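Local coordinates for GTPase activator-like protein (Chaetomium thermophilum, PDB 5HIU) that is the N-terminal helical part of TSC2, a protein that probably acts as a GTPase activator, at residues 94-99 / 131-136; 101-106 / 120-125. All blocks are in the same frame, centred on the assembly; numbering follows the deposited sequence.

Contact 1 of 2, residues 94-99 / 131-136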
loop_
_atom_site.group_PDB
_atom_site.type_symbol
_atom_site.label_atom_id
_atom_site.label_comp_id
_atom_site.label_asym_id
_atom_site.label_seq_id
_atom_site.Cartn_x
_atom_site.Cartn_y
_atom_site.Cartn_z
ATOM N N SER A 94 11.175 -30.590 12.166
ATOM C CA SER A 94 12.570 -30.153 12.066
ATOM C C SER A 94 12.940 -29.433 13.340
ATOM O O SER A 94 12.078 -28.827 13.952
ATOM C CB SER A 94 12.754 -29.188 10.905
ATOM O OG SER A 94 12.589 -29.863 9.685
ATOM N N THR A 95 14.211 -29.477 13.728
ATOM C CA THR A 95 14.663 -28.671 14.853
ATOM C C THR A 95 14.869 -27.251 14.365
ATOM O O THR A 95 14.814 -26.974 13.162
ATOM C CB THR A 95 15.996 -29.130 15.463
ATOM O OG1 THR A 95 17.065 -28.771 14.580
ATOM C CG2 THR A 95 16.014 -30.660 15.783
ATOM N N GLU A 96 15.121 -26.357 15.311
ATOM C CA GLU A 96 15.316 -24.956 15.014
ATOM C C GLU A 96 16.654 -24.742 14.319
ATOM O O GLU A 96 16.746 -23.952 13.391
ATOM C CB GLU A 96 15.223 -24.129 16.293
ATOM C CG GLU A 96 14.827 -22.684 16.058
ATOM C CD GLU A 96 14.908 -21.832 17.319
ATOM O OE1 GLU A 96 15.460 -20.716 17.224
ATOM O OE2 GLU A 96 14.427 -22.261 18.395
ATOM N N LEU A 97 17.685 -25.455 14.747
ATOM C CA LEU A 97 18.982 -25.339 14.114
ATOM C C LEU A 97 18.924 -25.880 12.691
ATOM O O LEU A 97 19.661 -25.417 11.822
ATOM C CB LEU A 97 20.039 -26.110 14.900
ATOM C CG LEU A 97 21.489 -25.960 14.408
ATOM C CD1 LEU A 97 22.057 -24.620 14.861
ATOM C CD2 LEU A 97 22.369 -27.110 14.894
ATOM N N GLU A 98 18.061 -26.872 12.464
ATOM C CA GLU A 98 17.871 -27.458 11.134
ATOM C C GLU A 98 17.121 -26.480 10.212
ATOM O O GLU A 98 17.482 -26.315 9.032
ATOM C CB GLU A 98 17.144 -28.815 11.228
ATOM C CG GLU A 98 18.061 -29.959 11.641
ATOM C CD GLU A 98 17.339 -31.255 12.026
ATOM O OE1 GLU A 98 16.150 -31.209 12.429
ATOM O OE2 GLU A 98 17.984 -32.334 11.956
ATOM N N ARG A 99 16.095 -25.820 10.756
ATOM C CA ARG A 99 15.388 -24.770 10.023
ATOM C C ARG A 99 16.318 -23.632 9.668
ATOM O O ARG A 99 16.186 -23.018 8.615
ATOM C CB ARG A 99 14.224 -24.227 10.837
ATOM C CG ARG A 99 13.051 -25.182 10.928
ATOM C CD ARG A 99 12.026 -24.626 11.872
ATOM N NE ARG A 99 11.556 -23.339 11.387
ATOM C CZ ARG A 99 10.649 -23.191 10.431
ATOM N NH1 ARG A 99 10.095 -24.248 9.850
ATOM N NH2 ARG A 99 10.296 -21.982 10.054
ATOM N N ASN A 131 5.645 -19.446 10.526
ATOM C CA ASN A 131 6.757 -19.939 11.341
ATOM C C ASN A 131 8.094 -19.544 10.754
ATOM O O ASN A 131 8.434 -19.956 9.675
ATOM C CB ASN A 131 6.696 -21.453 11.469
ATOM C CG ASN A 131 7.856 -22.021 12.278
ATOM O OD1 ASN A 131 8.587 -21.296 12.959
ATOM N ND2 ASN A 131 8.028 -23.325 12.203
ATOM N N ILE A 132 8.840 -18.732 11.485
ATOM C CA ILE A 132 10.143 -18.264 11.053
ATOM C C ILE A 132 11.204 -18.549 12.126
ATOM O O ILE A 132 12.259 -17.881 12.184
ATOM C CB ILE A 132 10.101 -16.765 10.706
ATOM C CG1 ILE A 132 9.953 -15.880 11.946
ATOM C CG2 ILE A 132 8.953 -16.508 9.754
ATOM C CD1 ILE A 132 10.361 -14.436 11.711
ATOM N N ALA A 133 10.916 -19.542 12.964
ATOM C CA ALA A 133 11.876 -20.002 13.935
ATOM C C ALA A 133 13.126 -20.533 13.224
ATOM O O ALA A 133 13.036 -21.314 12.232
ATOM C CB ALA A 133 11.267 -21.079 14.808
ATOM N N GLY A 134 14.277 -20.076 13.723
ATOM C CA GLY A 134 15.570 -20.371 13.119
ATOM C C GLY A 134 16.166 -19.205 12.356
ATOM O O GLY A 134 17.381 -19.167 12.096
ATOM N N PHE A 135 15.300 -18.289 11.948
ATOM C CA PHE A 135 15.697 -17.103 11.204
ATOM C C PHE A 135 14.756 -15.936 11.558
ATOM O O PHE A 135 14.555 -15.022 10.771
ATOM C CB PHE A 135 15.733 -17.408 9.691
ATOM C CG PHE A 135 14.564 -18.226 9.203
ATOM C CD1 PHE A 135 14.516 -19.599 9.410
ATOM C CD2 PHE A 135 13.511 -17.627 8.540
ATOM C CE1 PHE A 135 13.435 -20.357 8.979
ATOM C CE2 PHE A 135 12.422 -18.375 8.105
ATOM C CZ PHE A 135 12.385 -19.743 8.320
ATOM N N TYR A 136 14.205 -15.979 12.772
ATOM C CA TYR A 136 13.502 -14.850 13.391
ATOM C C TYR A 136 14.017 -13.492 12.922
ATOM O O TYR A 136 13.261 -12.657 12.418
ATOM C CB TYR A 136 13.677 -14.916 14.905
ATOM C CG TYR A 136 12.968 -16.068 15.568
ATOM C CD1 TYR A 136 11.590 -16.066 15.697
ATOM C CD2 TYR A 136 13.672 -17.143 16.091
ATOM C CE1 TYR A 136 10.925 -17.106 16.318
ATOM C CE2 TYR A 136 13.015 -18.187 16.712
ATOM C CZ TYR A 136 11.640 -18.151 16.822
ATOM O OH TYR A 136 10.969 -19.174 17.425
#

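Contact 2 of 2, residues 101-106 / 120-125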
loop_
_atom_site.group_PDB
_atom_site.type_symbol
_atom_site.label_atom_id
_atom_site.label_comp_id
_atom_site.label_asym_id
_atom_site.label_seq_id
_atom_site.Cartn_x
_atom_site.Cartn_y
_atom_site.Cartn_z
ATOM N N GLU A 101 19.385 -23.873 8.932
ATOM C CA GLU A 101 20.296 -24.266 7.885
ATOM C C GLU A 101 19.590 -24.332 6.552
ATOM O O GLU A 101 20.162 -24.063 5.487
ATOM C CB GLU A 101 20.916 -25.608 8.229
ATOM C CG GLU A 101 22.144 -25.926 7.400
ATOM C CD GLU A 101 22.883 -27.139 7.917
ATOM O OE1 GLU A 101 23.078 -27.253 9.171
ATOM O OE2 GLU A 101 23.263 -27.967 7.047
ATOM N N TYR A 102 18.323 -24.686 6.609
ATOM C CA TYR A 102 17.510 -24.654 5.428
ATOM C C TYR A 102 17.336 -23.208 4.947
ATOM O O TYR A 102 17.541 -22.901 3.774
ATOM C CB TYR A 102 16.175 -25.342 5.699
ATOM C CG TYR A 102 16.297 -26.785 6.198
ATOM C CD1 TYR A 102 17.447 -27.538 5.988
ATOM C CD2 TYR A 102 15.244 -27.394 6.864
ATOM C CE1 TYR A 102 17.542 -28.835 6.452
ATOM C CE2 TYR A 102 15.329 -28.688 7.317
ATOM C CZ TYR A 102 16.476 -29.398 7.105
ATOM O OH TYR A 102 16.550 -30.681 7.554
ATOM N N PHE A 103 17.015 -22.301 5.848
ATOM C CA PHE A 103 16.840 -20.910 5.441
ATOM C C PHE A 103 18.090 -20.353 4.729
ATOM O O PHE A 103 17.993 -19.705 3.709
ATOM C CB PHE A 103 16.460 -20.063 6.649
ATOM C CG PHE A 103 16.415 -18.602 6.371
ATOM C CD1 PHE A 103 15.255 -18.008 5.895
ATOM C CD2 PHE A 103 17.527 -17.803 6.602
ATOM C CE1 PHE A 103 15.205 -16.643 5.650
ATOM C CE2 PHE A 103 17.481 -16.442 6.354
ATOM C CZ PHE A 103 16.321 -15.858 5.881
ATOM N N HIS A 104 19.271 -20.605 5.255
ATOM C CA HIS A 104 20.463 -20.030 4.648
ATOM C C HIS A 104 20.831 -20.686 3.339
ATOM O O HIS A 104 21.350 -20.020 2.439
ATOM C CB HIS A 104 21.602 -20.062 5.634
ATOM C CG HIS A 104 21.372 -19.142 6.785
ATOM N ND1 HIS A 104 21.098 -19.591 8.061
ATOM C CD2 HIS A 104 21.315 -17.794 6.839
ATOM C CE1 HIS A 104 20.909 -18.557 8.858
ATOM N NE2 HIS A 104 21.037 -17.452 8.141
ATOM N N THR A 105 20.543 -21.982 3.228
ATOM C CA THR A 105 20.693 -22.693 1.974
ATOM C C THR A 105 19.745 -22.112 0.914
ATOM O O THR A 105 20.161 -21.789 -0.197
ATOM C CB THR A 105 20.364 -24.184 2.161
ATOM O OG1 THR A 105 21.273 -24.771 3.081
ATOM C CG2 THR A 105 20.415 -24.949 0.849
ATOM N N LEU A 106 18.468 -21.990 1.255
ATOM C CA LEU A 106 17.493 -21.583 0.261
ATOM C C LEU A 106 17.524 -20.094 -0.090
ATOM O O LEU A 106 17.082 -19.731 -1.162
ATOM C CB LEU A 106 16.090 -22.001 0.685
ATOM C CG LEU A 106 15.352 -21.116 1.693
ATOM C CD1 LEU A 106 14.636 -19.919 1.054
ATOM C CD2 LEU A 106 14.351 -21.973 2.464
ATOM N N VAL A 120 8.995 -20.136 -3.179
ATOM C CA VAL A 120 8.162 -21.254 -2.747
ATOM C C VAL A 120 8.825 -21.972 -1.550
ATOM O O VAL A 120 8.164 -22.314 -0.565
ATOM C CB VAL A 120 7.894 -22.238 -3.904
ATOM C CG1 VAL A 120 7.274 -23.522 -3.397
ATOM C CG2 VAL A 120 7.001 -21.606 -4.967
ATOM N N ALA A 121 10.133 -22.173 -1.625
ATOM C CA ALA A 121 10.830 -22.796 -0.526
ATOM C C ALA A 121 10.568 -22.021 0.731
ATOM O O ALA A 121 10.149 -22.586 1.753
ATOM C CB ALA A 121 12.319 -22.851 -0.790
ATOM N N LEU A 122 10.804 -20.721 0.672
ATOM C CA LEU A 122 10.662 -19.928 1.878
ATOM C C LEU A 122 9.215 -19.992 2.378
ATOM O O LEU A 122 8.958 -20.222 3.552
ATOM C CB LEU A 122 11.099 -18.496 1.637
ATOM C CG LEU A 122 11.108 -17.625 2.894
ATOM C CD1 LEU A 122 11.967 -18.226 4.003
ATOM C CD2 LEU A 122 11.622 -16.245 2.550
ATOM N N GLU A 123 8.282 -19.821 1.453
ATOM C CA GLU A 123 6.875 -19.899 1.753
ATOM C C GLU A 123 6.552 -21.207 2.464
ATOM O O GLU A 123 5.852 -21.191 3.477
ATOM C CB GLU A 123 6.087 -19.749 0.454
ATOM C CG GLU A 123 4.642 -20.202 0.484
ATOM C CD GLU A 123 4.027 -20.155 -0.903
ATOM O OE1 GLU A 123 3.926 -19.038 -1.436
ATOM O OE2 GLU A 123 3.674 -21.225 -1.465
ATOM N N GLN A 124 7.076 -22.326 1.950
ATOM C CA GLN A 124 6.833 -23.634 2.548
ATOM C C GLN A 124 7.583 -23.825 3.832
ATOM O O GLN A 124 7.074 -24.457 4.733
ATOM C CB GLN A 124 7.212 -24.754 1.599
ATOM C CG GLN A 124 6.337 -24.811 0.362
ATOM C CD GLN A 124 4.851 -24.958 0.679
ATOM O OE1 GLN A 124 4.437 -25.870 1.407
ATOM N NE2 GLN A 124 4.039 -24.057 0.120
ATOM N N LEU A 125 8.796 -23.296 3.920
ATOM C CA LEU A 125 9.575 -23.385 5.151
ATOM C C LEU A 125 8.822 -22.707 6.281
ATOM O O LEU A 125 8.740 -23.232 7.396
ATOM C CB LEU A 125 10.951 -22.731 4.984
ATOM C CG LEU A 125 11.912 -22.838 6.169
ATOM C CD1 LEU A 125 12.240 -24.298 6.421
ATOM C CD2 LEU A 125 13.198 -22.030 6.001
#

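Contact 1 of 2, residues 94-99 / 131-136
R99, in the first turn of helix 96-107, reaches across to the loop 131-136 and meets its backbone. Its NE donates a hydrogen bond to A133 O over 2.6 Å, with an N-H...O angle of 161°; the acceptor lies close to the guanidinium plane, and the donor somewhat out of the carbonyl plane. A bend at chi3 (60°) sets NE on the side of that carbonyl. NH2 lies 2.8 Å from N131 O, and NH1 donates a hydrogen bond to L125 O in the last turn of helix 115-126.

Stacking adds a second kind of contact. The amide of N131 lies almost parallel to the guanidinium of R99, 11° between planes, with N131 ND2 over the centre of one face and 3.2 Å from R99 CZ. The amide is held in that orientation from within its own loop, where OD1 accepts from A133 N in an Asx turn.

Further contacts lie beside the arginine. E96 lays CG 3.5 Å from G134 N, and E96 OE1 comes in plane to the ring edge of Y136, 3.6 Å from Y136 CE2, carboxylate and ring nearly perpendicular. F135 brings CZ up obliquely to R99 NH2.

G134 is the third residue of a type II turn from I132 to F135. Its phi is positive, as suits glycine, and E96 O and R99 CB lie close to where a side chain would begin. The chemistry implies a buried guanidinium whose charge is met by backbone carbonyl oxygens; the C-terminal end of helix 115-126, with its partial negative charge, probably favours it.

Contact 2 of 2, residues 101-106 / 120-125
An antiparallel helical hairpin, of the kind from which alpha-solenoids are built, brings helix 96-107 against helix 115-126. Over 101-106 and 120-125 the axes approach to 10.2 Å, with 165° between their N-to-C directions, and the contact between them is made by apolar side chains without a hydrogen bond.

L106 and L125 meet in the middle, crossing at a slant, with L106 CD2 3.7 Å from L125 CD2. In L106 a chi1 of 81° puts CG between the backbone N and the carbonyl carbon, and from there the two methyls part company across the interface: L106 CD2 also rests on A121 CB at 3.9 Å, whereas CD1 meets L122 CB, the two leucine side chains standing at about a right angle.

One turn back along helix 96-107, at Y102 and F103, L125 divides its branches as well. L125 CD2 approaches the backbone of F103, 3.8 Å from F103 N, and L125 CD1 lies 4.1 Å from Y102 CB. F103 and L122 run side by side in the same direction, and L122 CD1 touches the edge of the phenylalanine ring, 3.8 Å from F103 CD1.

Beyond the pair, L122 and F103 pack on L142 of helix 139-163, and V89 of helix 75-89 touches Y102 and L125. Helices 75-89 and 139-163 thus lie against the pair, an antiparallel hairpin within an alpha-solenoid.

Contacts 1 and 2 show how one helix pair can be joined by two different chemistries. Their centres lie 10 Å apart and both draw on helix 96-107, its first turn serving contact 1 and the following turns contact 2. Along the chain the order is 94-99, 101-106, 120-125, 131-136, so the hairpin is enclosed by the outer pair. The two also touch directly: R99 of contact 1 reaches the L125 carbonyl of contact 2, and the F135 ring stacks with F103 while also packing on L125. The polar contact 1 lies at one end of the apolar interface of contact 2, and F135, in the loop leading to helix 139-163, joins the two within this N-terminal region.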